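Local coordinates for tyrosine-protein phosphatase non-receptor type 18 (Homo sapiens, PDB 2OC3) that removes phosphate from tyrosine residues of proteins, including autophosphorylated tyrosine kinases, through its catalytic phosphatase domain, at residues 215-218 with 219-223; 238-241 with 242-246; 246-249 with 250-254; 288-291 with 292-296. All blocks are in the same frame, centred on the assembly; numbering follows the deposited sequence.

Contact 1. Residues 215-218 with 219-223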
loop_
_atom_site.group_PDB
_atom_site.type_symbol
_atom_site.label_atom_id
_atom_site.label_comp_id
_atom_site.label_asym_id
_atom_site.label_seq_id
_atom_site.Cartn_x
_atom_site.Cartn_y
_atom_site.Cartn_z
ATOM N N VAL A 215 -2.809 -10.842 -3.546
ATOM C CA VAL A 215 -3.000 -9.942 -4.687
ATOM C C VAL A 215 -4.081 -10.480 -5.624
ATOM O O VAL A 215 -4.951 -9.730 -6.064
ATOM C CB VAL A 215 -1.683 -9.690 -5.431
ATOM C CG1 VAL A 215 -1.952 -8.942 -6.739
ATOM C CG2 VAL A 215 -0.762 -8.847 -4.563
ATOM N N GLU A 216 -4.045 -11.777 -5.887
ATOM C CA GLU A 216 -5.064 -12.386 -6.737
ATOM C C GLU A 216 -6.468 -12.170 -6.164
ATOM O O GLU A 216 -7.415 -11.815 -6.885
ATOM C CB GLU A 216 -4.787 -13.893 -6.918
ATOM C CG GLU A 216 -3.511 -14.213 -7.718
ATOM C CD GLU A 216 -2.957 -15.595 -7.504
ATOM O OE1 GLU A 216 -3.515 -16.401 -6.719
ATOM O OE2 GLU A 216 -1.895 -15.881 -8.123
ATOM N N GLU A 217 -6.623 -12.403 -4.865
ATOM C CA GLU A 217 -7.921 -12.208 -4.248
ATOM C C GLU A 217 -8.324 -10.738 -4.231
ATOM O O GLU A 217 -9.476 -10.392 -4.492
ATOM C CB GLU A 217 -7.920 -12.772 -2.842
ATOM C CG GLU A 217 -9.242 -12.550 -2.075
ATOM C CD GLU A 217 -10.492 -13.160 -2.727
ATOM O OE1 GLU A 217 -10.405 -14.170 -3.442
ATOM O OE2 GLU A 217 -11.599 -12.626 -2.503
ATOM N N ALA A 218 -7.397 -9.830 -3.937
ATOM C CA ALA A 218 -7.728 -8.415 -3.966
ATOM C C ALA A 218 -8.294 -8.008 -5.308
ATOM O O ALA A 218 -9.204 -7.212 -5.387
ATOM C CB ALA A 218 -6.493 -7.545 -3.662
ATOM N N ARG A 219 -7.677 -8.529 -6.368
ATOM C CA ARG A 219 -8.124 -8.177 -7.708
ATOM C C ARG A 219 -9.485 -8.755 -8.033
ATOM O O ARG A 219 -10.269 -8.112 -8.749
ATOM C CB ARG A 219 -7.081 -8.589 -8.739
ATOM C CG ARG A 219 -5.953 -7.548 -8.855
ATOM C CD ARG A 219 -6.443 -6.372 -9.627
ATOM N NE ARG A 219 -5.564 -5.225 -9.501
ATOM C CZ ARG A 219 -5.916 -3.987 -9.800
ATOM N NH1 ARG A 219 -7.151 -3.702 -10.216
ATOM N NH2 ARG A 219 -5.022 -3.006 -9.641
ATOM N N ARG A 220 -9.791 -9.942 -7.521
ATOM C CA ARG A 220 -11.148 -10.462 -7.739
ATOM C C ARG A 220 -12.170 -9.578 -7.039
ATOM O O ARG A 220 -13.244 -9.308 -7.579
ATOM C CB ARG A 220 -11.284 -11.890 -7.218
ATOM C CG ARG A 220 -10.573 -12.935 -8.052
ATOM C CD ARG A 220 -10.870 -14.357 -7.661
ATOM N NE ARG A 220 -10.207 -14.716 -6.417
ATOM C CZ ARG A 220 -9.015 -15.315 -6.330
ATOM N NH1 ARG A 220 -8.325 -15.647 -7.413
ATOM N NH2 ARG A 220 -8.526 -15.611 -5.167
ATOM N N LEU A 221 -11.859 -9.147 -5.807
ATOM C CA LEU A 221 -12.793 -8.331 -5.028
ATOM C C LEU A 221 -12.941 -6.931 -5.597
ATOM O O LEU A 221 -14.019 -6.327 -5.507
ATOM C CB LEU A 221 -12.345 -8.241 -3.574
ATOM C CG LEU A 221 -12.323 -9.565 -2.834
ATOM C CD1 LEU A 221 -11.497 -9.474 -1.559
ATOM C CD2 LEU A 221 -13.763 -10.068 -2.517
ATOM N N GLN A 222 -11.852 -6.396 -6.141
ATOM C CA GLN A 222 -11.833 -5.060 -6.742
ATOM C C GLN A 222 -12.716 -4.992 -7.993
ATOM O O GLN A 222 -13.411 -3.987 -8.204
ATOM C CB GLN A 222 -10.394 -4.703 -7.128
ATOM C CG GLN A 222 -10.194 -3.417 -7.965
ATOM C CD GLN A 222 -10.562 -2.161 -7.233
ATOM O OE1 GLN A 222 -10.652 -2.135 -6.006
ATOM N NE2 GLN A 222 -10.800 -1.090 -8.003
ATOM N N GLY A 223 -12.640 -6.045 -8.807
ATOM C CA GLY A 223 -13.369 -6.088 -10.076
ATOM C C GLY A 223 -12.959 -4.988 -11.024
ATOM O O GLY A 223 -11.832 -4.508 -11.020
HETATM O O HOH W 1 -5.997 -17.318 -6.691
#
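The guanidinium of Arg220 lies with one face over the backbone of the preceding turn: Glu216 O stands 3.8 Å above its plane, over the centre, and Glu217 N lies closer to the rim. Its edge does the polar work, for Glu217 OE1 and a water both lie in the guanidinium plane. The grip on Glu217 is side-on, two nitrogens to one oxygen: Arg220 NH2 reaches Glu217 OE1 at 2.9 Å on its anti side, while Arg220 NE reaches the same Glu217 OE1 at 3.0 Å from above the carboxylate plane. The carboxylate and guanidinium planes stand 56° apart, and both donors go to one oxygen, so this is not the coplanar pairing of two nitrogens with two oxygens. Glu217 meets its partner because its chain starts anti to the backbone N (chi1 177°) and then bends at chi2, turning the carboxylate forward along the helix. The other oxygen, Glu217 OE2, rests 3.2 Å from Leu221 CG, one turn on. Glu216 is linked less directly: the water donates to Glu216 OE1 (2.6 Å) and accepts from Arg220 NH1. With alanine in place of Glu217, NE and NH2 of Arg220 would probably lose their carboxylate, and the guanidinium would be held less firmly. The example shows i to i+3 pairing on the outward side of a helix. Other residues of helix 209-222 face the protein: Ala218 packs on Val130 and Leu132 of strand 130-133 and on Leu194 of strand 187-196, and Arg219 turns to helix 238-254 for a salt bridge with Asp247.

Contact 2. Residues 238-241 with 242-246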
loop_
_atom_site.group_PDB
_atom_site.type_symbol
_atom_site.label_atom_id
_atom_site.label_comp_id
_atom_site.label_asym_id
_atom_site.label_seq_id
_atom_site.Cartn_x
_atom_site.Cartn_y
_atom_site.Cartn_z
ATOM N N GLY A 238 8.030 0.086 2.577
ATOM C CA GLY A 238 8.700 -1.050 2.060
ATOM C C GLY A 238 7.784 -2.141 1.602
ATOM O O GLY A 238 7.728 -2.498 0.405
ATOM N N ARG A 239 7.048 -2.725 2.543
ATOM C CA ARG A 239 6.161 -3.788 2.207
ATOM C C ARG A 239 5.045 -3.306 1.296
ATOM O O ARG A 239 4.639 -3.998 0.366
ATOM C CB ARG A 239 5.580 -4.398 3.478
ATOM C CG ARG A 239 6.645 -4.976 4.448
ATOM C CD ARG A 239 5.974 -5.437 5.737
ATOM N NE ARG A 239 6.901 -5.562 6.831
ATOM C CZ ARG A 239 6.494 -5.838 8.061
ATOM N NH1 ARG A 239 5.219 -6.037 8.315
ATOM N NH2 ARG A 239 7.389 -5.949 9.047
ATOM N N THR A 240 4.557 -2.105 1.565
ATOM C CA THR A 240 3.535 -1.485 0.731
ATOM C C THR A 240 4.031 -1.388 -0.714
ATOM O O THR A 240 3.286 -1.690 -1.673
ATOM C CB THR A 240 3.192 -0.119 1.295
ATOM O OG1 THR A 240 2.451 -0.271 2.524
ATOM C CG2 THR A 240 2.367 0.682 0.334
ATOM N N GLY A 241 5.281 -0.956 -0.871
ATOM C CA GLY A 241 5.834 -0.869 -2.229
ATOM C C GLY A 241 6.006 -2.210 -2.904
ATOM O O GLY A 241 5.799 -2.317 -4.116
ATOM N N VAL A 242 6.308 -3.251 -2.137
ATOM C CA VAL A 242 6.353 -4.605 -2.711
ATOM C C VAL A 242 4.971 -4.961 -3.250
ATOM O O VAL A 242 4.844 -5.396 -4.395
ATOM C CB VAL A 242 6.836 -5.655 -1.699
ATOM C CG1 VAL A 242 6.623 -7.073 -2.262
ATOM C CG2 VAL A 242 8.304 -5.406 -1.377
ATOM N N LEU A 243 3.923 -4.816 -2.440
ATOM C CA LEU A 243 2.579 -5.178 -2.876
ATOM C C LEU A 243 2.137 -4.403 -4.107
ATOM O O LEU A 243 1.559 -4.983 -5.038
ATOM C CB LEU A 243 1.541 -4.971 -1.778
ATOM C CG LEU A 243 1.545 -5.999 -0.658
ATOM C CD1 LEU A 243 0.545 -5.679 0.402
ATOM C CD2 LEU A 243 1.269 -7.436 -1.156
ATOM N N CYS A 244 2.370 -3.086 -4.120
ATOM C CA CYS A 244 1.935 -2.269 -5.264
ATOM C C CYS A 244 2.683 -2.682 -6.514
ATOM O O CYS A 244 2.095 -2.743 -7.623
ATOM C CB CYS A 244 2.131 -0.779 -5.023
ATOM S SG CYS A 244 1.035 -0.115 -3.704
ATOM N N THR A 245 3.963 -2.991 -6.381
ATOM C CA THR A 245 4.752 -3.360 -7.555
ATOM C C THR A 245 4.315 -4.731 -8.086
ATOM O O THR A 245 4.216 -4.926 -9.311
ATOM C CB THR A 245 6.263 -3.380 -7.248
ATOM O OG1 THR A 245 6.665 -2.082 -6.791
ATOM C CG2 THR A 245 7.055 -3.753 -8.501
ATOM N N VAL A 246 4.046 -5.683 -7.192
ATOM C CA VAL A 246 3.613 -7.000 -7.628
ATOM C C VAL A 246 2.291 -6.870 -8.397
ATOM O O VAL A 246 2.088 -7.466 -9.471
ATOM C CB VAL A 246 3.464 -7.949 -6.415
ATOM C CG1 VAL A 246 2.705 -9.260 -6.806
ATOM C CG2 VAL A 246 4.813 -8.234 -5.788
#
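A hydroxyl folded back onto its own helix defines this local contact: Thr245 binds the carbonyl of Gly241, one turn earlier, in the first turns of helix 238-254, whose opening residues are the last of the phosphate-binding loop of the tyrosine phosphatase fold. Thr245 OG1 donates to Gly241 O at 2.8 Å, and Thr245 N donates to the same Gly241 O at 3.0 Å. The two donors arrive from opposite faces of the carbonyl plane, so one buried oxygen is held twice. The hydroxyl gets there because OG1 lies beside the backbone N, with chi1 at -59°, which places the methyl CG2 anti to that N. A valine in place of Thr245 would probably leave Gly241 O with the amide alone, a buried acceptor losing its second donor. Upstream, Val242 CG2 lies 3.5 Å from Gly238 O, and Leu243 N bonds to Arg239 O at 3.0 Å. Gly238 and Arg239 belong to the substrate-binding loop by similarity, and Arg239 NH1 also holds Ala134 O and Glu139. Around the helix, Thr240 touches Cys233, the probable nucleophile, Cys244 packs on Met271 of helix 264-272, Val242 and Leu243 meet Met211 of helix 209-222, and Thr245 lies against Leu288 of helix 282-296.

Contact 3. Residues 246-249 with 250-254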
loop_
_atom_site.group_PDB
_atom_site.type_symbol
_atom_site.label_atom_id
_atom_site.label_comp_id
_atom_site.label_asym_id
_atom_site.label_seq_id
_atom_site.Cartn_x
_atom_site.Cartn_y
_atom_site.Cartn_z
ATOM N N VAL A 246 4.046 -5.683 -7.192
ATOM C CA VAL A 246 3.613 -7.000 -7.628
ATOM C C VAL A 246 2.291 -6.870 -8.397
ATOM O O VAL A 246 2.088 -7.466 -9.471
ATOM C CB VAL A 246 3.464 -7.949 -6.415
ATOM C CG1 VAL A 246 2.705 -9.260 -6.806
ATOM C CG2 VAL A 246 4.813 -8.234 -5.788
ATOM N N ASP A 247 1.379 -6.069 -7.874
ATOM C CA ASP A 247 0.103 -5.897 -8.548
ATOM C C ASP A 247 0.282 -5.195 -9.871
ATOM O O ASP A 247 -0.374 -5.576 -10.849
ATOM C CB ASP A 247 -0.888 -5.076 -7.729
ATOM C CG ASP A 247 -2.199 -4.906 -8.449
ATOM O OD1 ASP A 247 -2.990 -5.875 -8.431
ATOM O OD2 ASP A 247 -2.444 -3.836 -9.016
ATOM N N TYR A 248 1.084 -4.129 -9.917
ATOM C CA TYR A 248 1.361 -3.418 -11.178
ATOM C C TYR A 248 1.882 -4.397 -12.255
ATOM O O TYR A 248 1.387 -4.426 -13.410
ATOM C CB TYR A 248 2.358 -2.299 -10.896
ATOM C CG TYR A 248 2.675 -1.382 -12.063
ATOM C CD1 TYR A 248 2.115 -0.111 -12.132
ATOM C CD2 TYR A 248 3.621 -1.747 -13.018
ATOM C CE1 TYR A 248 2.436 0.759 -13.176
ATOM C CE2 TYR A 248 3.941 -0.884 -14.062
ATOM C CZ TYR A 248 3.332 0.350 -14.126
ATOM O OH TYR A 248 3.643 1.252 -15.137
ATOM N N VAL A 249 2.894 -5.182 -11.899
ATOM C CA VAL A 249 3.490 -6.131 -12.847
ATOM C C VAL A 249 2.473 -7.204 -13.239
ATOM O O VAL A 249 2.392 -7.607 -14.420
ATOM C CB VAL A 249 4.806 -6.706 -12.334
ATOM C CG1 VAL A 249 5.377 -7.741 -13.341
ATOM C CG2 VAL A 249 5.798 -5.576 -12.077
ATOM N N ARG A 250 1.660 -7.653 -12.298
ATOM C CA ARG A 250 0.650 -8.652 -12.618
ATOM C C ARG A 250 -0.391 -8.078 -13.559
ATOM O O ARG A 250 -0.874 -8.796 -14.433
ATOM C CB ARG A 250 -0.010 -9.150 -11.342
ATOM C CG ARG A 250 -0.988 -10.294 -11.549
ATOM C CD ARG A 250 -1.353 -10.951 -10.241
ATOM N NE ARG A 250 -2.381 -11.975 -10.466
ATOM C CZ ARG A 250 -3.682 -11.718 -10.522
ATOM N NH1 ARG A 250 -4.192 -10.521 -10.330
ATOM N NH2 ARG A 250 -4.532 -12.726 -10.749
ATOM N N GLN A 251 -0.766 -6.821 -13.409
ATOM C CA GLN A 251 -1.714 -6.208 -14.321
ATOM C C GLN A 251 -1.114 -6.123 -15.722
ATOM O O GLN A 251 -1.829 -6.395 -16.708
ATOM C CB GLN A 251 -2.142 -4.851 -13.829
ATOM C CG GLN A 251 -2.990 -4.939 -12.554
ATOM C CD GLN A 251 -4.244 -5.793 -12.733
ATOM O OE1 GLN A 251 -4.271 -7.009 -12.467
ATOM N NE2 GLN A 251 -5.295 -5.137 -13.181
ATOM N N LEU A 252 0.161 -5.783 -15.842
ATOM C CA LEU A 252 0.822 -5.803 -17.168
ATOM C C LEU A 252 0.750 -7.198 -17.767
ATOM O O LEU A 252 0.447 -7.381 -18.950
ATOM C CB LEU A 252 2.289 -5.378 -17.089
ATOM C CG LEU A 252 2.580 -3.913 -16.763
ATOM C CD1 LEU A 252 4.116 -3.711 -16.680
ATOM C CD2 LEU A 252 1.893 -2.964 -17.757
ATOM N N LEU A 253 1.033 -8.206 -16.966
ATOM C CA LEU A 253 1.073 -9.588 -17.449
ATOM C C LEU A 253 -0.294 -10.025 -17.944
ATOM O O LEU A 253 -0.435 -10.570 -19.059
ATOM C CB LEU A 253 1.523 -10.511 -16.322
ATOM C CG LEU A 253 1.717 -11.985 -16.633
ATOM C CD1 LEU A 253 2.857 -12.153 -17.622
ATOM C CD2 LEU A 253 1.994 -12.732 -15.340
ATOM N N LEU A 254 -1.327 -9.749 -17.173
ATOM C CA LEU A 254 -2.661 -10.223 -17.536
ATOM C C LEU A 254 -3.243 -9.466 -18.733
ATOM O O LEU A 254 -4.118 -9.979 -19.446
ATOM C CB LEU A 254 -3.602 -10.101 -16.331
ATOM C CG LEU A 254 -3.229 -10.959 -15.130
ATOM C CD1 LEU A 254 -4.081 -10.549 -13.935
ATOM C CD2 LEU A 254 -3.413 -12.458 -15.433
HETATM O O HOH W 2 -2.827 -7.984 -10.316
#
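Gln251 folds back on the turn that holds Asp247, and can be followed atom by atom. Its CB sits over two carbonyl oxygens, 3.5 Å from Asp247 O and slightly farther from Tyr248 O. CG goes deeper, with Gln251 CG only 3.2 Å from Asp247 O and also close to Asp247 OD2. The chain then bends at chi2 (-58°); the two side chains cross at a slant, yet the amide and carboxylate planes are only 13° apart. At the tip, Gln251 OE1 lies 2.8 Å from a water that is equally close to Asp247 OD1. Arg250 NH1 donates to this same water at 2.9 Å, so one water joins Asp247 to two adjacent residues of the next turn. The strongest partner of the Asp247 carboxylate lies elsewhere, in Tyr105 OH, and Arg219 reaches it as well. All of this takes place on helix 238-254, the long helix that follows the signature loop in the tyrosine phosphatase domain. On another side of the same helix the chemistry turns apolar. Tyr248 CE2 meets Leu252 CD1 at 3.9 Å, the methyl coming obliquely to the ring, and both side chains also touch Val99. The extended Arg250 chain carries its guanidinium along the helix to Leu254, whose CD1 stands 3.5 Å above the guanidinium plane, over its centre. The backbone bonds are the regular i to i+4 ones, among them Leu252 N to Tyr248 O. Val249 faces inward, packing on Leu264 of helix 264-272 and on Phe296 of helix 282-296.

Contact 4. Residues 288-291 with 292-296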
loop_
_atom_site.group_PDB
_atom_site.type_symbol
_atom_site.label_atom_id
_atom_site.label_comp_id
_atom_site.label_asym_id
_atom_site.label_seq_id
_atom_site.Cartn_x
_atom_site.Cartn_y
_atom_site.Cartn_z
ATOM N N LEU A 288 10.797 -9.320 -4.442
ATOM C CA LEU A 288 10.002 -8.854 -5.550
ATOM C C LEU A 288 10.449 -9.547 -6.849
ATOM O O LEU A 288 9.609 -10.004 -7.643
ATOM C CB LEU A 288 10.146 -7.314 -5.609
ATOM C CG LEU A 288 9.493 -6.597 -6.771
ATOM C CD1 LEU A 288 7.931 -6.736 -6.727
ATOM C CD2 LEU A 288 9.941 -5.125 -6.752
ATOM N N TYR A 289 11.753 -9.629 -7.103
ATOM C CA TYR A 289 12.277 -10.395 -8.215
ATOM C C TYR A 289 11.828 -11.842 -8.229
ATOM O O TYR A 289 11.407 -12.332 -9.257
ATOM C CB TYR A 289 13.815 -10.317 -8.304
ATOM C CG TYR A 289 14.310 -9.383 -9.382
ATOM C CD1 TYR A 289 14.555 -8.048 -9.094
ATOM C CD2 TYR A 289 14.494 -9.815 -10.687
ATOM C CE1 TYR A 289 14.986 -7.173 -10.059
ATOM C CE2 TYR A 289 14.965 -8.932 -11.684
ATOM C CZ TYR A 289 15.196 -7.604 -11.345
ATOM O OH TYR A 289 15.636 -6.676 -12.264
ATOM N N HIS A 290 11.869 -12.497 -7.076
ATOM C CA HIS A 290 11.434 -13.883 -6.940
ATOM C C HIS A 290 9.950 -14.013 -7.327
ATOM O O HIS A 290 9.539 -14.937 -8.067
ATOM C CB HIS A 290 11.629 -14.331 -5.490
ATOM C CG HIS A 290 11.408 -15.793 -5.235
ATOM N ND1 HIS A 290 11.004 -16.692 -6.200
ATOM C CD2 HIS A 290 11.537 -16.504 -4.091
ATOM C CE1 HIS A 290 10.909 -17.897 -5.663
ATOM N NE2 HIS A 290 11.224 -17.811 -4.383
ATOM N N THR A 291 9.142 -13.070 -6.840
ATOM C CA THR A 291 7.703 -13.056 -7.073
ATOM C C THR A 291 7.395 -12.876 -8.551
ATOM O O THR A 291 6.548 -13.596 -9.111
ATOM C CB THR A 291 7.003 -11.946 -6.253
ATOM O OG1 THR A 291 7.341 -12.084 -4.857
ATOM C CG2 THR A 291 5.501 -12.021 -6.417
ATOM N N VAL A 292 8.073 -11.925 -9.191
ATOM C CA VAL A 292 7.836 -11.640 -10.600
ATOM C C VAL A 292 8.283 -12.828 -11.478
ATOM O O VAL A 292 7.552 -13.213 -12.391
ATOM C CB VAL A 292 8.503 -10.301 -11.009
ATOM C CG1 VAL A 292 8.476 -10.118 -12.514
ATOM C CG2 VAL A 292 7.782 -9.122 -10.293
ATOM N N ALA A 293 9.440 -13.411 -11.174
ATOM C CA ALA A 293 9.931 -14.606 -11.892
ATOM C C ALA A 293 8.904 -15.733 -11.805
ATOM O O ALA A 293 8.602 -16.394 -12.814
ATOM C CB ALA A 293 11.292 -15.052 -11.329
ATOM N N GLN A 294 8.331 -15.925 -10.615
ATOM C CA GLN A 294 7.319 -16.962 -10.414
ATOM C C GLN A 294 6.058 -16.677 -11.228
ATOM O O GLN A 294 5.489 -17.587 -11.856
ATOM C CB GLN A 294 6.996 -17.123 -8.949
ATOM C CG GLN A 294 5.794 -17.968 -8.717
ATOM C CD GLN A 294 5.706 -18.487 -7.326
ATOM O OE1 GLN A 294 6.719 -18.599 -6.622
ATOM N NE2 GLN A 294 4.484 -18.828 -6.912
ATOM N N MET A 295 5.617 -15.423 -11.242
ATOM C CA MET A 295 4.467 -15.054 -12.070
ATOM C C MET A 295 4.744 -15.296 -13.537
ATOM O O MET A 295 3.853 -15.692 -14.266
ATOM C CB MET A 295 4.102 -13.580 -11.891
ATOM C CG MET A 295 3.660 -13.193 -10.513
ATOM S SD MET A 295 2.722 -11.636 -10.466
ATOM C CE MET A 295 3.149 -10.963 -12.055
ATOM N N PHE A 296 5.976 -15.043 -13.964
ATOM C CA PHE A 296 6.354 -15.185 -15.380
ATOM C C PHE A 296 6.591 -16.659 -15.737
ATOM O O PHE A 296 6.711 -16.992 -16.920
ATOM C CB PHE A 296 7.596 -14.335 -15.696
ATOM C CG PHE A 296 7.337 -12.851 -15.764
ATOM C CD1 PHE A 296 6.114 -12.305 -15.418
ATOM C CD2 PHE A 296 8.333 -11.993 -16.155
ATOM C CE1 PHE A 296 5.913 -10.928 -15.482
ATOM C CE2 PHE A 296 8.131 -10.631 -16.210
ATOM C CZ PHE A 296 6.905 -10.108 -15.879
#
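Val292 N donates to Leu288 O at 2.9 Å, the first of four i to i+4 bonds between 288-291 and 292-296. Ala293 N reaches Tyr289 O at 3.0 Å, Gln294 N and Met295 N are received in turn by His290 O and Thr291 O, and Phe296 N to Val292 O is the next in the series. Each of the first four carbonyls is thus met by the amide one turn later, and the side chains look elsewhere for their polar partners. Thr291 OG1 bonds back to Phe287 O, with OG1 beside the backbone N (chi1 -54°); the side chain also touches Met211 and Leu212 of helix 209-222. Gln294, whose chain is extended beyond CG, carries NE2 out to Asp209 at the start of that same helix, while its OE1 comes within 4.4 Å of His290 CE1, obliquely to the imidazole. Tyr289 OH finds its acceptor in Glu33 of helix 29-47, far from this turn in sequence. The inner side is largely hydrocarbon. Val292 CG2 lies 3.3 Å from Leu288 O, the carbonyl its own N binds, and 4.3 Å from Leu288 CD1. Val292 CG1 stands 3.7 Å above the ring plane of Phe296, offset toward the rim of its face. Leu288 extends this layer to Thr245 and Val246 of helix 238-254 and to Val268 of helix 264-272. The arrangement is that of an amphipathic helix: helix 282-296, the last of the phosphatase domain, turns its hydrocarbon side to the helical bundle that flanks the central sheet, while Tyr289, Thr291 and Gln294 direct their polar ends to Glu33, Phe287 O and Asp209.

In the fold
Contact 2 is the core member of the set, nearly all of its residues buried and beside the substrate-binding loop; contacts 1, 3 and 4 lie farther out and are partly buried. Contacts 2 and 3 run in series along helix 238-254 and share Val246, so one helix passes from a hydroxyl-to-carbonyl bond near the active site to water-mediated polar chemistry farther out. Contact 1, on helix 209-222, is joined to contact 3 by the salt bridge between Arg219 and Asp247, but to contact 2 by valine and leucine packing. Contact 4 meets contacts 2 and 3 by packing, mostly of hydrocarbon groups, and does not touch contact 1.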